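Long-range contact in translation initiation factor eIF-2B (Pyrococcus horikoshii, PDB 1VB5), which is the regulatory subunit of archaeal initiation factor 2B, which probably catalyses exchange of initiation factor 2-bound GDP for GTP: residues 120-125 / 215-220. Numbering follows the deposited sequence.
Sequences STVLEI and YVAAET
Thr121 OG1, in the first turn of helix 120-131, donates a hydrogen bond of 2.6 Å to Glu219 OE2, just past the end of strand 214-217. The two side chains reach toward each other tip to tip. The hydroxyl meets the syn side of the carboxylate, only 17° out of its plane, a favourable approach for a short bond; the other oxygen, Glu219 OE1, stands 3.3 Å from Thr121 OG1. Glutamate suits this place because its chain, bent at chi2, brings the acid group back to the helix from a backbone position that does not itself face it. Glu219 is buried, but Lys222 makes a long, weak ion pair with OE1, which would modestly offset its charge. An alanine in place of Glu219 would probably leave the Thr121 hydroxyl without this acceptor and open a gap beside helix 78-106, where the glutamate touches Lys96 and Leu99.

Threonine serves two ends: with OG1 beside the backbone N and CG2 anti to it (chi1 -64°), the hydroxyl bonds to the carboxylate while Thr121 CG2 lies 3.9 Å from Ala217 CB. One turn on, Ile125 CD1 approaches the same methyl at 3.7 Å, and Val122 CG2 adds a looser contact at 4.2 Å from Ala217 CB. Alanine thus offers one small methyl to three branched side chains, consistent with an approach of 9.1 Å between the axes of segments 120-125 and 215-217, which run at 109°. Val122 also touches Ile182 on the adjacent strand 180-183, and Ile125 touches Leu99. Helix 120-131 follows strand 111-115 and packs on the parallel part of a sheet whose strands run 3-2-1-4-5, as in Rossmann-like alpha/beta domains.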
loop_
_atom_site.group_PDB
_atom_site.type_symbol
_atom_site.label_atom_id
_atom_site.label_comp_id
_atom_site.label_asym_id
_atom_site.label_seq_id
_atom_site.Cartn_x
_atom_site.Cartn_y
_atom_site.Cartn_z
ATOM N N SER B 120 14.449 11.064 8.443
ATOM C CA SER B 120 15.196 11.441 9.638
ATOM C C SER B 120 14.579 12.672 10.292
ATOM O O SER B 120 14.652 12.841 11.506
ATOM C CB SER B 120 16.674 11.695 9.297
ATOM O OG SER B 120 16.804 12.496 8.136
ATOM N N THR B 121 13.943 13.515 9.487
ATOM C CA THR B 121 13.308 14.723 10.002
ATOM C C THR B 121 12.078 14.369 10.830
ATOM O O THR B 121 11.892 14.886 11.934
ATOM C CB THR B 121 12.911 15.661 8.839
ATOM O OG1 THR B 121 14.098 16.095 8.159
ATOM C CG2 THR B 121 12.153 16.877 9.351
ATOM N N VAL B 122 11.233 13.485 10.305
ATOM C CA VAL B 122 10.041 13.083 11.041
ATOM C C VAL B 122 10.479 12.375 12.320
ATOM O O VAL B 122 9.864 12.539 13.372
ATOM C CB VAL B 122 9.149 12.137 10.204
ATOM C CG1 VAL B 122 8.005 11.590 11.065
ATOM C CG2 VAL B 122 8.586 12.890 9.006
ATOM N N LEU B 123 11.546 11.590 12.223
ATOM C CA LEU B 123 12.077 10.872 13.378
ATOM C C LEU B 123 12.529 11.843 14.481
ATOM O O LEU B 123 12.257 11.623 15.660
ATOM C CB LEU B 123 13.253 9.978 12.949
ATOM C CG LEU B 123 14.024 9.286 14.081
ATOM C CD1 LEU B 123 13.066 8.456 14.933
ATOM C CD2 LEU B 123 15.128 8.412 13.500
ATOM N N GLU B 124 13.210 12.925 14.107
ATOM C CA GLU B 124 13.653 13.887 15.113
ATOM C C GLU B 124 12.484 14.660 15.702
ATOM O O GLU B 124 12.538 15.098 16.855
ATOM C CB GLU B 124 14.695 14.847 14.536
ATOM C CG GLU B 124 16.063 14.199 14.359
ATOM C CD GLU B 124 16.504 13.413 15.592
ATOM O OE1 GLU B 124 16.489 13.988 16.704
ATOM O OE2 GLU B 124 16.871 12.223 15.450
ATOM N N ILE B 125 11.422 14.827 14.918
ATOM C CA ILE B 125 10.236 15.513 15.415
ATOM C C ILE B 125 9.652 14.643 16.521
ATOM O O ILE B 125 9.313 15.119 17.604
ATOM C CB ILE B 125 9.151 15.680 14.314
ATOM C CG1 ILE B 125 9.606 16.711 13.278
ATOM C CG2 ILE B 125 7.828 16.107 14.943
ATOM C CD1 ILE B 125 8.605 16.927 12.145
ATOM N N TYR B 215 0.152 16.379 7.913
ATOM C CA TYR B 215 1.255 17.337 7.853
ATOM C C TYR B 215 2.487 16.767 7.179
ATOM O O TYR B 215 2.790 15.576 7.299
ATOM C CB TYR B 215 1.640 17.822 9.254
ATOM C CG TYR B 215 0.652 18.783 9.876
ATOM C CD1 TYR B 215 -0.505 18.320 10.515
ATOM C CD2 TYR B 215 0.874 20.160 9.824
ATOM C CE1 TYR B 215 -1.413 19.217 11.091
ATOM C CE2 TYR B 215 -0.025 21.060 10.389
ATOM C CZ TYR B 215 -1.159 20.588 11.023
ATOM O OH TYR B 215 -2.016 21.492 11.622
ATOM N N VAL B 216 3.198 17.638 6.476
ATOM C CA VAL B 216 4.413 17.261 5.776
ATOM C C VAL B 216 5.585 18.016 6.396
ATOM O O VAL B 216 5.509 19.225 6.597
ATOM C CB VAL B 216 4.318 17.622 4.280
ATOM C CG1 VAL B 216 5.653 17.337 3.585
ATOM C CG2 VAL B 216 3.190 16.834 3.633
ATOM N N ALA B 217 6.653 17.297 6.720
ATOM C CA ALA B 217 7.833 17.921 7.311
ATOM C C ALA B 217 8.891 18.072 6.231
ATOM O O ALA B 217 9.389 17.077 5.699
ATOM C CB ALA B 217 8.369 17.058 8.450
ATOM N N ALA B 218 9.232 19.312 5.899
ATOM C CA ALA B 218 10.233 19.550 4.869
ATOM C C ALA B 218 11.045 20.812 5.116
ATOM O O ALA B 218 10.495 21.908 5.175
ATOM C CB ALA B 218 9.562 19.635 3.506
ATOM N N GLU B 219 12.357 20.657 5.270
ATOM C CA GLU B 219 13.207 21.818 5.475
ATOM C C GLU B 219 13.175 22.620 4.179
ATOM O O GLU B 219 12.901 22.078 3.106
ATOM C CB GLU B 219 14.654 21.407 5.791
ATOM C CG GLU B 219 14.827 20.722 7.136
ATOM C CD GLU B 219 14.649 19.212 7.064
ATOM O OE1 GLU B 219 14.027 18.725 6.098
ATOM O OE2 GLU B 219 15.126 18.511 7.984
ATOM N N THR B 220 13.452 23.913 4.295
ATOM C CA THR B 220 13.459 24.814 3.154
ATOM C C THR B 220 14.344 24.370 1.983
ATOM O O THR B 220 14.037 24.660 0.827
ATOM C CB THR B 220 13.865 26.231 3.625
ATOM O OG1 THR B 220 12.715 26.876 4.191
ATOM C CG2 THR B 220 14.414 27.058 2.487
#